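PDB 3CLW: conserved exported protein from Bacteroides fragilis, which is of unknown function but may hydrolyse O-glycosidic bonds with a TIM-barrel fold like that of glycoside hydrolase family 30. Local coordinates for residues Lys35-Glu40 with Leu379-Asp384; Lys41-Ala46 with Gln110-Lys115. All coordinates share one frame; numbering follows the deposited sequence.

Contact 1: residues Lys35-Glu40 with Leu379-Asp384; sequences KNWPQE and LSLQYD
Two side-chain-to-backbone hydrogen bonds, one from Trp37 and one from Asn36, dock the break between helices 30-36 and 39-50 onto the loop that joins strands 368-371 and 386-389. The centre of the contact is about 24 Å from the centre of the chain, and the interface is partly buried. Trp37 is the residue at which the chain leaves helix 30-36, and Pro38 sits at the N-cap position of helix 39-50. Across from them, 379-382 makes a short 3-10 turn whose carbonyls at Leu381 and Gln382 face the break. The indole N-H of Trp37 reaches the first of these, NE1 to Leu381 O at 2.7 Å, with the oxygen essentially in the ring plane and an N-H...O angle of 152°. Asn36 takes the second: ND2 lies 3.0 Å from Gln382 O, above that carbonyl's plane, while the oxygen stays in the plane of the Asn36 amide. The bond is nearly straight, at 166°. The same amide runs side by side with the Tyr383 ring, Asn36 ND2 coming 3.7 Å from Tyr383 CD1. Over one face of the indole passes the backbone of Asp384, its C 3.5 Å above the plane and offset toward the rim, while Leu381 CD2 packs against CZ2 of Trp37 at 4.0 Å. Trp37 also donates a CA-H...O contact to Tyr383 O. With CG anti to its own backbone N (chi1 -160°), Asp384 brings its carboxylate back to the Pro38 ring, OD1 3.5 Å from Pro38 CD; that oxygen is also bound to Lys41. Leu370 of strand 368-371 touches both Trp37 and Leu381. Consecutive carbonyls of the turn are thus each gripped by a side-chain N-H, from the last residue of helix 30-36 and the residue after it, and the buried indole nitrogen is satisfied.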
loop_
_atom_site.group_PDB
_atom_site.type_symbol
_atom_site.label_atom_id
_atom_site.label_comp_id
_atom_site.label_asym_id
_atom_site.label_seq_id
_atom_site.Cartn_x
_atom_site.Cartn_y
_atom_site.Cartn_z
ATOM N N LYS A 35 -16.724 -3.430 14.159
ATOM C CA LYS A 35 -17.417 -3.997 15.303
ATOM C C LYS A 35 -18.538 -3.107 15.832
ATOM O O LYS A 35 -19.578 -3.613 16.209
ATOM C CB LYS A 35 -16.453 -4.309 16.439
ATOM C CG LYS A 35 -17.082 -5.159 17.531
ATOM C CD LYS A 35 -16.106 -5.383 18.701
ATOM C CE LYS A 35 -16.602 -6.553 19.587
ATOM N NZ LYS A 35 -16.123 -6.358 20.995
ATOM N N ASN A 36 -18.323 -1.799 15.805
ATOM C CA ASN A 36 -19.185 -0.843 16.485
ATOM C C ASN A 36 -19.989 0.112 15.635
ATOM O O ASN A 36 -21.068 0.563 16.087
ATOM C CB ASN A 36 -18.365 0.043 17.416
ATOM C CG ASN A 36 -17.696 -0.726 18.512
ATOM O OD1 ASN A 36 -18.147 -1.813 18.893
ATOM N ND2 ASN A 36 -16.640 -0.139 19.080
ATOM N N TRP A 37 -19.460 0.508 14.468
ATOM C CA TRP A 37 -20.136 1.553 13.709
ATOM C C TRP A 37 -21.496 1.063 13.193
ATOM O O TRP A 37 -21.693 -0.149 13.042
ATOM C CB TRP A 37 -19.252 2.052 12.567
ATOM C CG TRP A 37 -18.275 3.096 13.025
ATOM C CD1 TRP A 37 -17.515 3.079 14.178
ATOM C CD2 TRP A 37 -17.941 4.298 12.341
ATOM N NE1 TRP A 37 -16.732 4.196 14.237
ATOM C CE2 TRP A 37 -16.966 4.962 13.118
ATOM C CE3 TRP A 37 -18.362 4.878 11.128
ATOM C CZ2 TRP A 37 -16.415 6.194 12.742
ATOM C CZ3 TRP A 37 -17.831 6.096 10.763
ATOM C CH2 TRP A 37 -16.850 6.735 11.565
ATOM N N PRO A 38 -22.444 1.994 12.945
ATOM C CA PRO A 38 -23.718 1.682 12.297
ATOM C C PRO A 38 -23.527 0.938 10.965
ATOM O O PRO A 38 -22.659 1.294 10.175
ATOM C CB PRO A 38 -24.324 3.070 12.037
ATOM C CG PRO A 38 -23.771 3.900 13.109
ATOM C CD PRO A 38 -22.355 3.414 13.313
ATOM N N GLN A 39 -24.361 -0.063 10.736
ATOM C CA GLN A 39 -24.317 -0.932 9.569
ATOM C C GLN A 39 -24.163 -0.148 8.281
ATOM O O GLN A 39 -23.288 -0.456 7.454
ATOM C CB GLN A 39 -25.592 -1.789 9.509
ATOM C CG GLN A 39 -25.571 -2.943 8.515
ATOM C CD GLN A 39 -24.649 -4.079 8.932
ATOM O OE1 GLN A 39 -24.452 -4.330 10.123
ATOM N NE2 GLN A 39 -24.075 -4.778 7.946
ATOM N N GLU A 40 -24.996 0.868 8.108
ATOM C CA GLU A 40 -25.013 1.592 6.845
ATOM C C GLU A 40 -23.729 2.328 6.597
ATOM O O GLU A 40 -23.346 2.483 5.454
ATOM C CB GLU A 40 -26.168 2.578 6.774
ATOM C CG GLU A 40 -27.443 1.940 6.257
ATOM C CD GLU A 40 -28.543 2.973 5.929
ATOM O OE1 GLU A 40 -29.684 2.787 6.430
ATOM O OE2 GLU A 40 -28.267 3.970 5.191
ATOM N N LEU A 379 -12.112 10.233 20.464
ATOM C CA LEU A 379 -12.375 8.907 21.033
ATOM C C LEU A 379 -13.768 8.415 20.726
ATOM O O LEU A 379 -13.993 7.212 20.726
ATOM C CB LEU A 379 -12.162 8.863 22.548
ATOM C CG LEU A 379 -10.741 8.626 23.060
ATOM C CD1 LEU A 379 -10.720 8.886 24.574
ATOM C CD2 LEU A 379 -10.215 7.215 22.718
ATOM N N SER A 380 -14.699 9.332 20.452
ATOM C CA SER A 380 -16.055 8.930 20.127
ATOM C C SER A 380 -16.087 8.173 18.800
ATOM O O SER A 380 -16.992 7.399 18.573
ATOM C CB SER A 380 -16.988 10.127 20.057
ATOM O OG SER A 380 -16.605 10.945 18.976
ATOM N N LEU A 381 -15.097 8.428 17.937
ATOM C CA LEU A 381 -14.947 7.730 16.636
ATOM C C LEU A 381 -14.761 6.234 16.766
ATOM O O LEU A 381 -14.917 5.516 15.760
ATOM C CB LEU A 381 -13.818 8.339 15.783
ATOM C CG LEU A 381 -14.127 9.740 15.223
ATOM C CD1 LEU A 381 -12.879 10.429 14.642
ATOM C CD2 LEU A 381 -15.233 9.675 14.188
ATOM N N GLN A 382 -14.450 5.745 17.970
ATOM C CA GLN A 382 -14.442 4.278 18.203
ATOM C C GLN A 382 -15.855 3.652 18.015
ATOM O O GLN A 382 -16.013 2.444 17.716
ATOM C CB GLN A 382 -13.845 3.941 19.577
ATOM C CG GLN A 382 -12.359 4.280 19.673
ATOM C CD GLN A 382 -11.656 3.803 20.951
ATOM O OE1 GLN A 382 -12.292 3.408 21.926
ATOM N NE2 GLN A 382 -10.321 3.835 20.935
ATOM N N TYR A 383 -16.875 4.501 18.128
ATOM C CA TYR A 383 -18.269 4.056 18.134
ATOM C C TYR A 383 -19.110 4.451 16.924
ATOM O O TYR A 383 -19.950 3.677 16.507
ATOM C CB TYR A 383 -18.968 4.510 19.451
ATOM C CG TYR A 383 -18.170 4.087 20.665
ATOM C CD1 TYR A 383 -17.960 2.735 20.945
ATOM C CD2 TYR A 383 -17.592 5.033 21.508
ATOM C CE1 TYR A 383 -17.199 2.347 22.035
ATOM C CE2 TYR A 383 -16.836 4.658 22.604
ATOM C CZ TYR A 383 -16.642 3.320 22.862
ATOM O OH TYR A 383 -15.897 2.935 23.961
ATOM N N ASP A 384 -18.900 5.661 16.410
ATOM C CA ASP A 384 -19.702 6.252 15.323
ATOM C C ASP A 384 -18.978 7.514 14.830
ATOM O O ASP A 384 -18.144 8.058 15.538
ATOM C CB ASP A 384 -21.085 6.648 15.866
ATOM C CG ASP A 384 -22.130 6.806 14.786
ATOM O OD1 ASP A 384 -21.795 6.826 13.587
ATOM O OD2 ASP A 384 -23.322 6.943 15.135
#

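Contact 2: residues Lys41-Ala46 with Gln110-Lys115; sequences KKEKIA and QQWFMK
Lys42 lies over one face of the Trp112 indole, combining a cation-pi and a CH-pi interaction where helix 39-50 packs on helix 108-119. Helix 108-119 links the parallel strands 68-71 and 125-128 of a TIM barrel, the fold of glycoside hydrolase family 30. The short segments of the two helices run at 55° to each other with axes 10.8 Å apart, a spacing filled by large side chains. The lysine is used along much of its length: Lys42 CB rests 3.4 Å from Trp112 CH2, and Lys42 CE sits 3.3 Å above the plane of the Trp112 ring. Lys42 NZ lies 3.9 Å from the centroid of the Trp112 five-membered ring and only 12° off its normal. The bend at chi3 (67°) puts CE over the indole. The ammonium has a polar partner too, the backbone O of Gly34 in helix 30-36, which would hold the charge in place above the ring. Trp112 CG is anti to the backbone N, and the six-membered ring lies against helix 39-50. There Trp112 CH2 also meets Ala46 CB at 4.3 Å, and the ring comes near Glu43, whose OE1 forms a salt bridge with Arg120.

Beside the tryptophan, Phe113 extends the apolar part of the interface, and Trp112 CZ3 stands over the centre of its ring. Ile33 of helix 30-36 touches both Phe113 and Ile45, while Trp68 of strand 68-71 touches Phe113. Ile45 meets the phenyl ring at its edge, Ile45 CG2 lying near the ring plane and 3.9 Å from Phe113 CE2.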
loop_
_atom_site.group_PDB
_atom_site.type_symbol
_atom_site.label_atom_id
_atom_site.label_comp_id
_atom_site.label_asym_id
_atom_site.label_seq_id
_atom_site.Cartn_x
_atom_site.Cartn_y
_atom_site.Cartn_z
ATOM N N LYS A 41 -23.095 2.809 7.663
ATOM C CA LYS A 41 -21.814 3.503 7.549
ATOM C C LYS A 41 -20.633 2.540 7.232
ATOM O O LYS A 41 -19.854 2.799 6.339
ATOM C CB LYS A 41 -21.549 4.324 8.823
ATOM C CG LYS A 41 -22.622 5.400 9.058
ATOM C CD LYS A 41 -22.169 6.419 10.080
ATOM C CE LYS A 41 -23.257 7.491 10.305
ATOM N NZ LYS A 41 -22.957 8.231 11.530
ATOM N N LYS A 42 -20.526 1.454 7.995
ATOM C CA LYS A 42 -19.673 0.284 7.682
ATOM C C LYS A 42 -19.725 -0.102 6.187
ATOM O O LYS A 42 -18.673 -0.263 5.504
ATOM C CB LYS A 42 -20.205 -0.917 8.480
ATOM C CG LYS A 42 -19.478 -1.190 9.727
ATOM C CD LYS A 42 -20.297 -1.921 10.742
ATOM C CE LYS A 42 -20.691 -3.323 10.411
ATOM N NZ LYS A 42 -20.748 -4.113 11.681
ATOM N N GLU A 43 -20.961 -0.273 5.699
ATOM C CA GLU A 43 -21.208 -0.718 4.327
ATOM C C GLU A 43 -20.747 0.297 3.322
ATOM O O GLU A 43 -20.152 -0.057 2.304
ATOM C CB GLU A 43 -22.680 -1.019 4.112
ATOM C CG GLU A 43 -23.198 -1.884 5.201
ATOM C CD GLU A 43 -23.547 -3.269 4.775
ATOM O OE1 GLU A 43 -22.675 -3.979 4.212
ATOM O OE2 GLU A 43 -24.726 -3.645 5.014
ATOM N N LYS A 44 -21.048 1.555 3.607
ATOM C CA LYS A 44 -20.600 2.667 2.787
ATOM C C LYS A 44 -19.061 2.733 2.670
ATOM O O LYS A 44 -18.538 2.937 1.584
ATOM C CB LYS A 44 -21.173 3.975 3.335
ATOM C CG LYS A 44 -20.592 5.268 2.730
ATOM C CD LYS A 44 -20.979 5.464 1.264
ATOM C CE LYS A 44 -21.346 6.960 1.006
ATOM N NZ LYS A 44 -22.192 7.157 -0.233
ATOM N N ILE A 45 -18.361 2.609 3.795
ATOM C CA ILE A 45 -16.877 2.552 3.785
ATOM C C ILE A 45 -16.433 1.375 2.896
ATOM O O ILE A 45 -15.677 1.567 1.961
ATOM C CB ILE A 45 -16.302 2.444 5.219
ATOM C CG1 ILE A 45 -16.543 3.749 5.989
ATOM C CG2 ILE A 45 -14.799 2.076 5.210
ATOM C CD1 ILE A 45 -16.242 3.667 7.500
ATOM N N ALA A 46 -16.976 0.190 3.153
ATOM C CA ALA A 46 -16.671 -0.984 2.337
ATOM C C ALA A 46 -16.903 -0.779 0.821
ATOM O O ALA A 46 -16.091 -1.237 -0.008
ATOM C CB ALA A 46 -17.441 -2.189 2.836
ATOM N N GLN A 110 -12.084 -6.461 12.283
ATOM C CA GLN A 110 -11.268 -6.695 11.090
ATOM C C GLN A 110 -11.798 -7.854 10.239
ATOM O O GLN A 110 -11.743 -7.789 9.002
ATOM C CB GLN A 110 -9.816 -6.921 11.481
ATOM C CG GLN A 110 -9.113 -5.684 11.925
ATOM C CD GLN A 110 -7.815 -6.031 12.631
ATOM O OE1 GLN A 110 -7.809 -6.212 13.849
ATOM N NE2 GLN A 110 -6.717 -6.153 11.871
ATOM N N GLN A 111 -12.343 -8.881 10.892
ATOM C CA GLN A 111 -12.956 -9.983 10.150
ATOM C C GLN A 111 -14.211 -9.537 9.422
ATOM O O GLN A 111 -14.478 -10.011 8.334
ATOM C CB GLN A 111 -13.258 -11.184 11.037
ATOM C CG GLN A 111 -12.009 -11.842 11.679
ATOM C CD GLN A 111 -12.385 -13.060 12.472
ATOM O OE1 GLN A 111 -13.065 -13.944 11.973
ATOM N NE2 GLN A 111 -11.982 -13.107 13.713
ATOM N N TRP A 112 -14.973 -8.615 10.011
ATOM C CA TRP A 112 -16.108 -8.002 9.313
ATOM C C TRP A 112 -15.644 -7.380 7.980
ATOM O O TRP A 112 -16.277 -7.578 6.970
ATOM C CB TRP A 112 -16.851 -6.938 10.185
ATOM C CG TRP A 112 -18.050 -6.457 9.458
ATOM C CD1 TRP A 112 -19.308 -7.030 9.470
ATOM C CD2 TRP A 112 -18.112 -5.374 8.525
ATOM N NE1 TRP A 112 -20.143 -6.352 8.608
ATOM C CE2 TRP A 112 -19.436 -5.333 8.016
ATOM C CE3 TRP A 112 -17.178 -4.432 8.063
ATOM C CZ2 TRP A 112 -19.853 -4.371 7.082
ATOM C CZ3 TRP A 112 -17.596 -3.476 7.159
ATOM C CH2 TRP A 112 -18.920 -3.477 6.651
ATOM N N PHE A 113 -14.573 -6.586 8.020
ATOM C CA PHE A 113 -13.983 -5.976 6.815
ATOM C C PHE A 113 -13.548 -6.982 5.756
ATOM O O PHE A 113 -13.786 -6.777 4.564
ATOM C CB PHE A 113 -12.839 -5.016 7.157
ATOM C CG PHE A 113 -13.299 -3.647 7.377
ATOM C CD1 PHE A 113 -13.678 -3.223 8.654
ATOM C CD2 PHE A 113 -13.443 -2.792 6.307
ATOM C CE1 PHE A 113 -14.185 -1.959 8.852
ATOM C CE2 PHE A 113 -13.933 -1.525 6.494
ATOM C CZ PHE A 113 -14.309 -1.105 7.772
ATOM N N MET A 114 -12.926 -8.076 6.183
ATOM C CA MET A 114 -12.625 -9.199 5.245
ATOM C C MET A 114 -13.894 -9.688 4.559
ATOM O O MET A 114 -13.933 -9.820 3.337
ATOM C CB MET A 114 -11.899 -10.343 5.960
ATOM C CG MET A 114 -10.504 -9.954 6.529
ATOM S SD MET A 114 -9.654 -11.259 7.468
ATOM C CE MET A 114 -9.350 -12.426 6.149
ATOM N N LYS A 115 -14.931 -9.960 5.346
ATOM C CA LYS A 115 -16.196 -10.439 4.812
ATOM C C LYS A 115 -16.850 -9.433 3.855
ATOM O O LYS A 115 -17.359 -9.815 2.827
ATOM C CB LYS A 115 -17.164 -10.890 5.924
#

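How the contacts relate
From the N terminus, the chain runs through helix 30-36, breaks, and enters helix 39-50, which serves both contacts: its start lies in 35-40 and its next turns in 41-46. Contact 2 closes the shorter loop, bringing helix 108-119 back after 63 intervening residues. Contact 1 closes one of 338 residues, with contact 2 nested inside it, and returns the loop before strand 386-389. The centres are about 11 Å apart. A salt bridge joins them directly, Asp384 OD1 to Lys41 NZ at 2.7 Å, and Trp37 O packs on Lys42 CD. Helix 39-50 therefore ties the late loop to helix 108-119.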